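Local atomic coordinates of erythrocyte membrane protein 1 (Plasmodium falciparum, PDB entry 2XU0), a protein that probably binds host cell surface receptors, here through its N-terminal NTS-DBL1α domain, a Duffy-binding-like module implicated in rosetting of infected red cells. Residues 317-322 against 388-393; 324-329 against 381-386; 375-380 against 465-470; 428-433 against 453-458; 450-453 against 459-462. The protein carries 10 engineered substitutions. One frame throughout, in Å; residues are numbered along the deposited sequence.

Interaction 1 of 5, residues 317-322 against 388-393; sequences EEWSEE and LEEFYK
Trp319 reaches from helix 311-338 to Glu390 and Phe391 of helix 371-407, joining two long helices of the C-terminal subdomain of the Duffy-binding-like fold. The glutamates before it, Glu317 and Glu318, turn to other neighbours and form salt bridges with Arg194 and Arg134, which tie helix 311-338 to residues earlier in the chain. Trp319 carries the contact. The indole extends toward the other helix because chi1 of 177° sets CG anti to the backbone N, and it presents its nitrogen edge to Glu390 and its benzo ring to Phe391. Tryptophan suits the place because it combines a broad apolar surface with one N-H donor. Trp319 CH2 lies 3.6 Å from Phe391 CB, and the Trp319 side chain meets that of Phe391 roughly at right angles, with CZ3 at the phenyl edge. Ser320, next along, turns its hydroxyl back to Glu317 O. Across the gap, Glu390 OE1 also pairs with Lys387, which would probably keep the buried carboxylate ionised. The indole bond is short and nearly straight: Trp319 NE1 donates to the anti side of Glu390 OE1 at 2.7 Å, with an N-H...O angle of 168° and the oxygen almost in the ring plane.

Interaction 2 of 5, residues 324-329 against 381-386; sequences CRIKKI and NEWIVK
Trp383 overlaps two consecutive residues of the facing helix with the benzo half of its indole: CZ2 meets Ile326, and CH2 and CZ3 meet Lys327. The closest apolar approach is Ile326 CG2 to Trp383 CZ2, 3.6 Å, the methyl coming obliquely to the ring. With chi1 at 178°, Trp383 CG stands anti to the backbone N and the indole extends from its own helix, while on the other side the beta-branch of Ile326 directs CG2 at the ring and lets CG1 lead elsewhere. Beta-branched isoleucine suits the place, since it offers a methyl close to the backbone, where the indole can lie against it. At Lys327 the ring touches the root of the residue, with Trp383 CH2 3.7 Å from the backbone N of Lys327 and 3.8 Å from its CB. The fully extended lysine chain then passes Ile384, where Lys327 CE is a loose 4.5 Å from Ile384 CD1, and its ammonium group bonds to Thr460 O. Lysine thus lends an apolar stem to the interface and takes its charge to a carbonyl beyond it. The axes of the two short segments run antiparallel, 168° between their directions, and come no closer than 11.8 Å. Around this pair, Phe323 and Lys330 of helix 311-338 also meet the Trp383 ring, and the Cys324-Cys442 disulfide ties the same helix to helix 440-443.

Interaction 3 of 5, residues 375-380 against 465-470; sequences DQCIKY and EYCKTC
Cys377 and Cys467 account for nearly all of this contact, as the two halves of a disulfide that fastens the loop after helix 457-460 to helix 371-407. Cys377 SG and Cys467 SG are 2.0 Å apart, the length of a covalent S-S bond, and the CB-SG-SG-CB torsion is -89°, close to the relaxed value near a right angle and left-handed in sense. Both cysteines point their CB at the other segment, and each sulfur then sits anti to its carbonyl carbon (chi1 -69° for Cys377 and -59° for Cys467). The CA atoms of Cys377 and Cys467 are 5.9 Å apart, well within the normal span of a disulfide. Cys377 sits inside a continuous helix, whereas Cys467 ends a short 3-10 segment, where the chain is about to become extended. Tyr380, nearly one turn on from Cys377, buries a little more surface beside the bridge; its ring packs against Ile331 and Val334 of helix 311-338. The loop has a second anchor in the Cys470-Cys354 disulfide. Being covalent, the link holds a stretch with little regular structure to the helix, and it would be expected to persist in the oxidising surroundings of a surface-exposed domain.

Interaction 4 of 5, residues 428-433 against 453-458; sequences TIDKFL and DFNKPI
Leu433 meets Phe454 with its side chain turned roughly at right angles to that of the phenylalanine, and the contact is made at the base of the aromatic residue. Chi1 of -67° puts Leu433 CG beside its backbone N and turns the forked end to the loop, with Leu433 CD2 3.9 Å from Phe454 CB and Leu433 CD1 3.6 Å from Phe454 O. The ring itself continues past the leucine and has Leu433 O near its plane, at the edge, before packing on Trp319 and Phe323 of helix 311-338. Leucine fits here because its two methyls can touch both side chain and backbone of the loop. Asn455 extends in the other direction, over the first turn of helix 429-437, with its CG 3.9 Å from Leu433 CB and 3.8 Å from Asp430 O. That places a polar group at the more open margin of the contact, where asparagine is at ease, while Leu433 and Phe454 are buried. The loop supplying Phe454 and Asn455 is a type I beta turn from Asp453 to Lys456, and within it Asp453 forms an Asx turn: Asp453 OD1 accepts from Asn455 N at 3.1 Å, the donor standing 48° out of the carboxylate plane. The same oxygen also receives Asn437 ND2, while Asn437 OD1 takes Phe454 N, so one asparagine of helix 429-437 grips the turn twice.

Interaction 5 of 5, residues 450-453 against 459-462; sequences NKID and KTFS
Thr460 packs against Ile452 and Asp453 where the loop before helix 457-460 folds beside the end of this short helix, in the C-terminal subdomain of the Duffy-binding-like domain. On the tight, buried side, Thr460 OG1 donates to Asp453 O. The distance of 2.5 Å is unusually short, and its exact value is doubtful; the hydroxyl stands above the carbonyl plane, 67° out of it, rather than on a lone pair. The same OG1 has a weak bond to Lys456 O, at the N-cap of its helix. Threonine suits the spot because its two branches divide the work, hydroxyl to the loop backbone and methyl to the isoleucine. The outer side is looser. Lys451 and Lys459 are exposed, and Lys459 NZ stays 6.8 Å from Asp453 OD2, so only a distant attraction is likely, Asp453 OD1 being held by Asn437. Inward, chi1 of -62° and chi2 of -69° together fold Ile452 CD1 back to 3.9 Å from Thr460 CG2.

Interactions 1 and 2 are successive levels of one antiparallel pair, helices 311-338 and 371-407, with centres 10 Å apart and interaction 2 nested along the chain inside the loop closed by interaction 1. Later in the chain, interaction 4 sets the turn on helix 429-437 and interaction 5 folds the loop on helix 457-460; they share Asp453, and Phe454 and Phe461 reach Trp319 of the helix pair. Interaction 3, about 22 Å from interaction 1 between centres, crosses interactions 1 and 2 along the chain and has 4 and 5 nested inside its loop. Interactions 1, 2, 4 and 5 thus adjoin one aromatic-rich core, and the Cys377-Cys467 disulfide fastens the loop that follows.

Interaction 1 of 5, residues 317-322 against 388-393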
# COMPACT_ATOMS: atom_id res chain seq x y z
N GLU A 317 -5.09 2.96 1.73
CA GLU A 317 -4.94 2.06 2.89
C GLU A 317 -3.43 1.87 3.18
O GLU A 317 -3.02 1.91 4.33
CB GLU A 317 -5.66 0.71 2.63
CG GLU A 317 -5.57 -0.28 3.78
CD GLU A 317 -4.30 -1.11 3.88
OE1 GLU A 317 -3.57 -1.24 2.87
OE2 GLU A 317 -4.01 -1.60 5.00
N GLU A 318 -2.62 1.70 2.14
CA GLU A 318 -1.16 1.56 2.35
C GLU A 318 -0.56 2.90 2.80
O GLU A 318 0.36 2.92 3.63
CB GLU A 318 -0.50 1.11 1.06
CG GLU A 318 0.99 0.83 1.17
CD GLU A 318 1.56 0.27 -0.11
OE1 GLU A 318 0.79 0.10 -1.08
OE2 GLU A 318 2.77 -0.07 -0.12
N TRP A 319 -1.12 4.02 2.30
CA TRP A 319 -0.64 5.35 2.70
C TRP A 319 -0.78 5.49 4.20
O TRP A 319 0.16 5.90 4.88
CB TRP A 319 -1.39 6.47 1.96
CG TRP A 319 -0.96 7.85 2.39
CD1 TRP A 319 0.02 8.61 1.82
CD2 TRP A 319 -1.41 8.57 3.55
NE1 TRP A 319 0.19 9.78 2.54
CE2 TRP A 319 -0.68 9.78 3.60
CE3 TRP A 319 -2.42 8.35 4.51
CZ2 TRP A 319 -0.91 10.75 4.58
CZ3 TRP A 319 -2.60 9.28 5.52
CH2 TRP A 319 -1.83 10.46 5.56
N SER A 320 -1.97 5.19 4.71
CA SER A 320 -2.29 5.33 6.14
C SER A 320 -1.48 4.41 7.06
O SER A 320 -1.03 4.85 8.11
CB SER A 320 -3.80 5.22 6.38
OG SER A 320 -4.27 3.92 6.12
N GLU A 321 -1.30 3.15 6.65
CA GLU A 321 -0.52 2.16 7.40
C GLU A 321 0.96 2.54 7.49
O GLU A 321 1.56 2.49 8.57
CB GLU A 321 -0.68 0.75 6.80
CG GLU A 321 -2.01 0.09 7.19
CD GLU A 321 -2.06 -0.23 8.67
OE1 GLU A 321 -1.39 -1.19 9.10
OE2 GLU A 321 -2.67 0.57 9.41
N GLU A 322 1.52 2.97 6.36
CA GLU A 322 2.91 3.41 6.24
C GLU A 322 3.13 4.72 6.94
O GLU A 322 4.21 4.91 7.49
CB GLU A 322 3.36 3.48 4.77
CG GLU A 322 3.55 2.10 4.17
CD GLU A 322 4.72 1.34 4.76
OE1 GLU A 322 5.87 1.61 4.33
OE2 GLU A 322 4.51 0.52 5.69
N LEU A 388 -0.02 15.58 6.07
CA LEU A 388 -1.34 16.20 6.19
C LEU A 388 -1.87 16.55 4.80
O LEU A 388 -3.05 16.34 4.57
CB LEU A 388 -1.31 17.45 7.09
CG LEU A 388 -2.65 18.24 7.26
CD1 LEU A 388 -3.79 17.34 7.82
CD2 LEU A 388 -2.48 19.48 8.12
N GLU A 389 -1.02 17.14 3.92
CA GLU A 389 -1.47 17.55 2.59
C GLU A 389 -1.86 16.32 1.76
O GLU A 389 -2.94 16.31 1.17
CB GLU A 389 -0.44 18.44 1.87
CG GLU A 389 -0.80 18.76 0.43
CD GLU A 389 0.08 19.84 -0.16
OE1 GLU A 389 0.92 19.50 -1.02
OE2 GLU A 389 -0.03 21.01 0.27
N GLU A 390 -1.01 15.30 1.76
CA GLU A 390 -1.26 14.01 1.11
C GLU A 390 -2.59 13.44 1.57
O GLU A 390 -3.32 12.87 0.76
CB GLU A 390 -0.12 13.04 1.43
CG GLU A 390 1.17 13.39 0.70
CD GLU A 390 2.34 12.47 1.01
OE1 GLU A 390 2.16 11.51 1.79
OE2 GLU A 390 3.47 12.79 0.58
N PHE A 391 -2.87 13.55 2.88
CA PHE A 391 -4.08 13.09 3.52
C PHE A 391 -5.32 13.82 2.97
O PHE A 391 -6.28 13.15 2.54
CB PHE A 391 -4.00 13.26 5.07
CG PHE A 391 -5.35 12.99 5.70
CD1 PHE A 391 -5.83 11.69 5.82
CD2 PHE A 391 -6.18 14.04 6.05
CE1 PHE A 391 -7.11 11.44 6.31
CE2 PHE A 391 -7.47 13.80 6.54
CZ PHE A 391 -7.92 12.50 6.66
N TYR A 392 -5.30 15.17 2.94
CA TYR A 392 -6.46 15.93 2.42
C TYR A 392 -6.71 15.63 0.95
O TYR A 392 -7.86 15.53 0.54
CB TYR A 392 -6.28 17.46 2.60
CG TYR A 392 -6.38 17.98 4.02
CD1 TYR A 392 -7.43 17.58 4.85
CD2 TYR A 392 -5.56 19.01 4.46
CE1 TYR A 392 -7.61 18.15 6.11
CE2 TYR A 392 -5.70 19.56 5.74
CZ TYR A 392 -6.73 19.12 6.56
OH TYR A 392 -6.83 19.62 7.82
N LYS A 393 -5.62 15.43 0.17
CA LYS A 393 -5.73 15.14 -1.27
C LYS A 393 -6.44 13.82 -1.52
O LYS A 393 -7.21 13.73 -2.46
CB LYS A 393 -4.37 15.09 -1.92
CG LYS A 393 -3.71 16.46 -2.10
CD LYS A 393 -2.40 16.26 -2.76
CE LYS A 393 -2.03 17.41 -3.65
NZ LYS A 393 -0.94 18.21 -3.04

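Interaction 2 of 5, residues 324-329 against 381-386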
# COMPACT_ATOMS: atom_id res chain seq x y z
N CYS A 324 1.38 5.74 9.71
CA CYS A 324 1.35 5.37 11.14
C CYS A 324 2.64 4.64 11.55
O CYS A 324 3.17 4.88 12.64
CB CYS A 324 0.12 4.53 11.45
SG CYS A 324 -1.45 5.43 11.32
N ARG A 325 3.13 3.74 10.69
CA ARG A 325 4.35 2.97 10.95
C ARG A 325 5.55 3.91 11.04
O ARG A 325 6.21 3.91 12.07
CB ARG A 325 4.56 1.88 9.89
CG ARG A 325 5.87 1.10 10.07
CD ARG A 325 6.08 0.07 8.98
NE ARG A 325 6.53 0.66 7.71
CZ ARG A 325 7.80 0.95 7.42
NH1 ARG A 325 8.76 0.75 8.31
NH2 ARG A 325 8.10 1.47 6.25
N ILE A 326 5.76 4.76 10.01
CA ILE A 326 6.83 5.76 9.93
C ILE A 326 6.74 6.81 11.04
O ILE A 326 7.78 7.21 11.56
CB ILE A 326 6.99 6.37 8.49
CG1 ILE A 326 7.35 5.29 7.41
CG2 ILE A 326 7.97 7.53 8.44
CD1 ILE A 326 8.51 4.39 7.77
N LYS A 327 5.52 7.26 11.39
CA LYS A 327 5.31 8.24 12.46
C LYS A 327 5.92 7.74 13.78
O LYS A 327 6.55 8.52 14.50
CB LYS A 327 3.81 8.57 12.64
CG LYS A 327 3.54 9.65 13.69
CD LYS A 327 2.04 9.93 13.84
CE LYS A 327 1.82 10.96 14.91
NZ LYS A 327 0.38 11.31 15.08
N LYS A 328 5.74 6.44 14.09
CA LYS A 328 6.31 5.84 15.31
C LYS A 328 7.84 5.93 15.28
O LYS A 328 8.44 6.34 16.28
CB LYS A 328 5.84 4.40 15.51
CG LYS A 328 4.48 4.32 16.18
CD LYS A 328 3.98 2.88 16.24
CE LYS A 328 2.49 2.82 16.36
NZ LYS A 328 1.93 1.68 15.58
N ILE A 329 8.46 5.65 14.12
CA ILE A 329 9.91 5.76 13.96
C ILE A 329 10.39 7.21 14.17
O ILE A 329 11.39 7.43 14.87
CB ILE A 329 10.35 5.22 12.59
CG1 ILE A 329 10.14 3.68 12.50
CG2 ILE A 329 11.80 5.64 12.26
CD1 ILE A 329 10.20 3.12 11.07
N ASN A 381 8.13 18.29 12.03
CA ASN A 381 6.98 19.09 11.60
C ASN A 381 6.90 19.23 10.08
O ASN A 381 5.78 19.29 9.57
CB ASN A 381 6.97 20.48 12.26
CG ASN A 381 6.86 20.48 13.76
OD1 ASN A 381 6.45 19.50 14.39
ND2 ASN A 381 7.24 21.60 14.36
N GLU A 382 8.04 19.27 9.34
CA GLU A 382 7.96 19.39 7.88
C GLU A 382 7.35 18.12 7.26
O GLU A 382 6.48 18.22 6.38
CB GLU A 382 9.27 19.79 7.18
CG GLU A 382 10.42 18.80 7.12
CD GLU A 382 11.58 19.28 6.26
OE1 GLU A 382 12.69 18.69 6.39
OE2 GLU A 382 11.40 20.23 5.47
N TRP A 383 7.77 16.93 7.78
CA TRP A 383 7.22 15.65 7.33
C TRP A 383 5.73 15.58 7.61
O TRP A 383 4.99 15.23 6.71
CB TRP A 383 7.95 14.47 7.98
CG TRP A 383 7.40 13.13 7.59
CD1 TRP A 383 7.66 12.43 6.45
CD2 TRP A 383 6.53 12.31 8.38
NE1 TRP A 383 6.98 11.24 6.47
CE2 TRP A 383 6.31 11.12 7.65
CE3 TRP A 383 5.97 12.44 9.67
CZ2 TRP A 383 5.47 10.10 8.13
CZ3 TRP A 383 5.18 11.41 10.15
CH2 TRP A 383 4.93 10.26 9.39
N ILE A 384 5.29 15.95 8.83
CA ILE A 384 3.88 15.90 9.26
C ILE A 384 3.02 16.82 8.40
O ILE A 384 1.87 16.48 8.10
CB ILE A 384 3.76 16.18 10.79
CG1 ILE A 384 3.95 14.90 11.60
CG2 ILE A 384 2.45 16.91 11.20
CD1 ILE A 384 2.79 13.77 11.57
N VAL A 385 3.58 17.98 8.01
CA VAL A 385 2.90 18.97 7.18
C VAL A 385 2.68 18.43 5.78
O VAL A 385 1.60 18.62 5.22
CB VAL A 385 3.60 20.34 7.24
CG1 VAL A 385 3.29 21.20 6.01
CG2 VAL A 385 3.23 21.07 8.54
N LYS A 386 3.68 17.71 5.25
CA LYS A 386 3.60 17.08 3.94
C LYS A 386 2.56 15.91 3.96
O LYS A 386 1.86 15.71 2.96
CB LYS A 386 4.98 16.54 3.57
CG LYS A 386 5.08 15.91 2.19
CD LYS A 386 6.50 15.36 1.93
CE LYS A 386 6.53 14.35 0.80
NZ LYS A 386 6.31 14.96 -0.54

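Interaction 3 of 5, residues 375-380 against 465-470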
# COMPACT_ATOMS: atom_id res chain seq x y z
N ASP A 375 15.93 21.35 16.21
CA ASP A 375 16.26 20.84 14.87
C ASP A 375 15.46 19.57 14.48
O ASP A 375 15.03 19.45 13.33
CB ASP A 375 17.77 20.58 14.74
CG ASP A 375 18.66 21.75 15.12
OD1 ASP A 375 18.23 22.92 14.94
OD2 ASP A 375 19.79 21.50 15.60
N GLN A 376 15.26 18.64 15.44
CA GLN A 376 14.51 17.41 15.21
C GLN A 376 13.01 17.72 15.09
O GLN A 376 12.32 17.15 14.24
CB GLN A 376 14.79 16.38 16.32
CG GLN A 376 14.70 14.92 15.87
CD GLN A 376 15.56 14.60 14.66
OE1 GLN A 376 15.05 14.42 13.55
NE2 GLN A 376 16.86 14.54 14.86
N CYS A 377 12.52 18.66 15.90
CA CYS A 377 11.12 19.10 15.89
C CYS A 377 10.75 19.79 14.58
O CYS A 377 9.71 19.46 14.02
CB CYS A 377 10.82 19.97 17.10
SG CYS A 377 10.83 19.05 18.67
N ILE A 378 11.65 20.66 14.05
CA ILE A 378 11.51 21.37 12.78
C ILE A 378 11.38 20.35 11.65
O ILE A 378 10.43 20.44 10.87
CB ILE A 378 12.70 22.36 12.54
CG1 ILE A 378 12.68 23.58 13.51
CG2 ILE A 378 12.85 22.76 11.06
CD1 ILE A 378 11.89 24.85 13.11
N LYS A 379 12.31 19.37 11.59
CA LYS A 379 12.33 18.28 10.62
C LYS A 379 11.06 17.39 10.70
O LYS A 379 10.49 17.03 9.66
CB LYS A 379 13.58 17.42 10.83
CG LYS A 379 14.75 17.76 9.91
CD LYS A 379 16.05 17.10 10.38
CE LYS A 379 16.29 15.74 9.77
NZ LYS A 379 17.48 15.07 10.37
N TYR A 380 10.64 17.03 11.93
CA TYR A 380 9.44 16.22 12.16
C TYR A 380 8.21 17.00 11.70
O TYR A 380 7.34 16.44 11.04
CB TYR A 380 9.29 15.84 13.65
CG TYR A 380 8.04 15.04 13.94
CD1 TYR A 380 7.95 13.69 13.63
CD2 TYR A 380 6.90 15.66 14.47
CE1 TYR A 380 6.78 12.96 13.85
CE2 TYR A 380 5.73 14.93 14.71
CZ TYR A 380 5.67 13.59 14.38
OH TYR A 380 4.53 12.87 14.62
N GLU A 465 4.45 15.69 21.18
CA GLU A 465 4.32 16.14 22.57
C GLU A 465 5.69 16.58 23.14
O GLU A 465 5.74 17.47 23.98
CB GLU A 465 3.68 15.06 23.47
CG GLU A 465 4.53 13.82 23.72
CD GLU A 465 4.08 12.94 24.87
OE1 GLU A 465 3.94 13.45 26.00
OE2 GLU A 465 3.91 11.72 24.64
N TYR A 466 6.78 15.97 22.66
CA TYR A 466 8.17 16.25 23.06
C TYR A 466 8.65 17.62 22.58
O TYR A 466 9.67 18.10 23.06
CB TYR A 466 9.11 15.12 22.62
CG TYR A 466 8.63 13.77 23.11
CD1 TYR A 466 8.52 13.50 24.48
CD2 TYR A 466 8.20 12.79 22.22
CE1 TYR A 466 8.01 12.29 24.95
CE2 TYR A 466 7.70 11.57 22.68
CZ TYR A 466 7.60 11.33 24.04
OH TYR A 466 7.13 10.12 24.51
N CYS A 467 7.90 18.23 21.65
CA CYS A 467 8.19 19.52 21.01
C CYS A 467 7.41 20.68 21.61
O CYS A 467 7.67 21.82 21.22
CB CYS A 467 7.96 19.42 19.50
SG CYS A 467 8.99 18.17 18.70
N LYS A 468 6.46 20.40 22.52
CA LYS A 468 5.65 21.47 23.13
C LYS A 468 6.55 22.47 23.87
O LYS A 468 7.70 22.12 24.22
CB LYS A 468 4.58 20.91 24.09
CG LYS A 468 3.45 20.18 23.38
CD LYS A 468 2.47 19.57 24.37
CE LYS A 468 1.18 19.13 23.72
NZ LYS A 468 1.34 17.88 22.92
N THR A 469 6.05 23.71 24.08
CA THR A 469 6.78 24.74 24.83
C THR A 469 6.96 24.22 26.26
O THR A 469 6.12 23.45 26.72
CB THR A 469 6.02 26.09 24.84
OG1 THR A 469 4.72 25.91 25.41
CG2 THR A 469 5.90 26.71 23.46
N CYS A 470 8.05 24.60 26.95
CA CYS A 470 8.31 24.17 28.33
C CYS A 470 7.08 24.31 29.22
O CYS A 470 6.46 25.39 29.18
CB CYS A 470 9.46 24.96 28.94
SG CYS A 470 11.09 24.45 28.37

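Interaction 4 of 5, residues 428-433 against 453-458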
# COMPACT_ATOMS: atom_id res chain seq x y z
N THR A 428 -20.02 7.60 3.46
CA THR A 428 -19.58 8.70 4.32
C THR A 428 -18.06 8.57 4.43
O THR A 428 -17.57 7.48 4.72
CB THR A 428 -20.24 8.56 5.71
OG1 THR A 428 -21.62 8.21 5.58
CG2 THR A 428 -20.10 9.81 6.56
N ILE A 429 -17.30 9.67 4.17
CA ILE A 429 -15.84 9.66 4.28
C ILE A 429 -15.44 9.34 5.72
O ILE A 429 -14.50 8.59 5.94
CB ILE A 429 -15.13 10.93 3.69
CG1 ILE A 429 -13.59 10.97 3.95
CG2 ILE A 429 -15.78 12.21 4.17
CD1 ILE A 429 -12.70 9.88 3.29
N ASP A 430 -16.21 9.86 6.69
CA ASP A 430 -16.03 9.65 8.12
C ASP A 430 -16.03 8.16 8.46
O ASP A 430 -15.15 7.73 9.19
CB ASP A 430 -17.11 10.39 8.93
CG ASP A 430 -17.37 11.84 8.53
OD1 ASP A 430 -17.70 12.08 7.33
OD2 ASP A 430 -17.31 12.72 9.41
N LYS A 431 -16.97 7.35 7.89
CA LYS A 431 -17.00 5.90 8.14
C LYS A 431 -15.79 5.19 7.52
O LYS A 431 -15.27 4.26 8.11
CB LYS A 431 -18.33 5.25 7.71
CG LYS A 431 -19.57 5.92 8.30
CD LYS A 431 -19.74 5.73 9.81
CE LYS A 431 -20.68 6.76 10.40
NZ LYS A 431 -21.06 6.42 11.80
N PHE A 432 -15.35 5.63 6.34
CA PHE A 432 -14.18 5.07 5.69
C PHE A 432 -12.90 5.43 6.47
O PHE A 432 -11.99 4.61 6.55
CB PHE A 432 -14.09 5.44 4.18
CG PHE A 432 -12.89 4.79 3.53
CD1 PHE A 432 -12.94 3.48 3.07
CD2 PHE A 432 -11.68 5.48 3.42
CE1 PHE A 432 -11.80 2.86 2.55
CE2 PHE A 432 -10.55 4.87 2.89
CZ PHE A 432 -10.62 3.55 2.46
N LEU A 433 -12.83 6.65 7.06
CA LEU A 433 -11.69 7.09 7.85
C LEU A 433 -11.52 6.27 9.14
O LEU A 433 -10.38 6.02 9.53
CB LEU A 433 -11.65 8.61 8.12
CG LEU A 433 -11.41 9.53 6.89
CD1 LEU A 433 -11.48 11.01 7.28
CD2 LEU A 433 -10.08 9.26 6.24
N ASP A 453 -6.45 9.29 14.74
CA ASP A 453 -7.85 9.54 14.39
C ASP A 453 -7.88 10.46 13.20
O ASP A 453 -7.73 11.69 13.34
CB ASP A 453 -8.67 10.09 15.58
CG ASP A 453 -10.18 10.22 15.32
OD1 ASP A 453 -10.63 9.87 14.21
OD2 ASP A 453 -10.90 10.64 16.24
N PHE A 454 -8.06 9.86 12.01
CA PHE A 454 -8.12 10.55 10.73
C PHE A 454 -9.32 11.49 10.62
O PHE A 454 -9.30 12.40 9.78
CB PHE A 454 -7.99 9.58 9.55
CG PHE A 454 -6.60 8.95 9.49
CD1 PHE A 454 -5.47 9.72 9.22
CD2 PHE A 454 -6.43 7.59 9.73
CE1 PHE A 454 -4.19 9.14 9.17
CE2 PHE A 454 -5.16 7.01 9.71
CZ PHE A 454 -4.05 7.78 9.42
N ASN A 455 -10.35 11.29 11.50
CA ASN A 455 -11.51 12.17 11.59
C ASN A 455 -11.19 13.41 12.44
O ASN A 455 -12.02 14.30 12.54
CB ASN A 455 -12.74 11.42 12.14
CG ASN A 455 -13.32 10.42 11.19
OD1 ASN A 455 -13.55 9.24 11.51
ND2 ASN A 455 -13.53 10.84 9.97
N LYS A 456 -10.00 13.48 13.04
CA LYS A 456 -9.54 14.63 13.82
C LYS A 456 -8.14 14.98 13.32
O LYS A 456 -7.15 14.66 13.98
CB LYS A 456 -9.57 14.32 15.35
CG LYS A 456 -10.98 14.23 15.91
CD LYS A 456 -11.01 14.28 17.43
CE LYS A 456 -12.42 14.44 17.98
NZ LYS A 456 -12.99 15.79 17.68
N PRO A 457 -8.02 15.57 12.11
CA PRO A 457 -6.68 15.83 11.55
C PRO A 457 -5.77 16.67 12.44
O PRO A 457 -4.58 16.37 12.52
CB PRO A 457 -6.98 16.49 10.20
CG PRO A 457 -8.34 16.02 9.84
CD PRO A 457 -9.07 15.98 11.16
N ILE A 458 -6.32 17.65 13.14
CA ILE A 458 -5.53 18.49 14.05
C ILE A 458 -4.77 17.66 15.10
O ILE A 458 -3.59 17.91 15.29
CB ILE A 458 -6.39 19.68 14.59
CG1 ILE A 458 -6.62 20.74 13.46
CG2 ILE A 458 -5.83 20.34 15.85
CD1 ILE A 458 -5.46 20.93 12.41

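Interaction 5 of 5, residues 450-453 against 459-462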
# COMPACT_ATOMS: atom_id res chain seq x y z
N ASN A 450 -1.93 10.17 22.10
CA ASN A 450 -1.36 9.91 20.77
C ASN A 450 -2.10 8.84 19.92
O ASN A 450 -1.47 8.14 19.12
CB ASN A 450 0.15 9.64 20.85
CG ASN A 450 0.55 8.47 21.73
OD1 ASN A 450 1.19 8.65 22.77
ND2 ASN A 450 0.21 7.26 21.33
N LYS A 451 -3.43 8.74 20.08
CA LYS A 451 -4.21 7.80 19.29
C LYS A 451 -4.48 8.39 17.91
O LYS A 451 -4.84 9.57 17.80
CB LYS A 451 -5.50 7.33 20.01
CG LYS A 451 -6.56 8.40 20.33
CD LYS A 451 -7.73 8.45 19.32
CE LYS A 451 -8.94 7.65 19.74
NZ LYS A 451 -8.76 6.19 19.51
N ILE A 452 -4.27 7.59 16.86
CA ILE A 452 -4.50 8.00 15.48
C ILE A 452 -6.00 8.12 15.25
O ILE A 452 -6.74 7.18 15.54
CB ILE A 452 -3.85 7.00 14.49
CG1 ILE A 452 -2.29 6.93 14.66
CG2 ILE A 452 -4.28 7.28 13.06
CD1 ILE A 452 -1.44 8.19 14.22
N ASP A 453 -6.45 9.29 14.74
CA ASP A 453 -7.85 9.54 14.39
C ASP A 453 -7.88 10.46 13.20
O ASP A 453 -7.73 11.69 13.34
CB ASP A 453 -8.67 10.09 15.58
CG ASP A 453 -10.18 10.22 15.32
OD1 ASP A 453 -10.63 9.87 14.21
OD2 ASP A 453 -10.90 10.64 16.24
N LYS A 459 -5.40 16.61 15.66
CA LYS A 459 -4.77 15.72 16.65
C LYS A 459 -3.81 14.72 16.00
O LYS A 459 -2.73 14.47 16.54
CB LYS A 459 -5.84 14.96 17.47
CG LYS A 459 -7.02 15.82 17.95
CD LYS A 459 -6.85 16.36 19.37
CE LYS A 459 -8.13 16.94 19.93
NZ LYS A 459 -9.15 15.89 20.21
N THR A 460 -4.17 14.17 14.84
CA THR A 460 -3.33 13.19 14.16
C THR A 460 -2.10 13.79 13.50
O THR A 460 -1.08 13.11 13.40
CB THR A 460 -4.17 12.36 13.20
OG1 THR A 460 -5.31 11.92 13.93
CG2 THR A 460 -3.40 11.17 12.62
N PHE A 461 -2.22 15.01 12.99
CA PHE A 461 -1.10 15.63 12.30
C PHE A 461 -0.62 16.85 13.10
O PHE A 461 -0.42 17.92 12.54
CB PHE A 461 -1.46 15.95 10.83
CG PHE A 461 -1.95 14.77 10.02
CD1 PHE A 461 -1.06 13.99 9.28
CD2 PHE A 461 -3.31 14.45 9.99
CE1 PHE A 461 -1.53 12.94 8.50
CE2 PHE A 461 -3.77 13.40 9.19
CZ PHE A 461 -2.88 12.64 8.46
N SER A 462 -0.44 16.69 14.41
CA SER A 462 0.02 17.75 15.30
C SER A 462 1.53 17.65 15.50
O SER A 462 2.14 16.66 15.09
CB SER A 462 -0.65 17.59 16.66
OG SER A 462 -0.37 16.32 17.23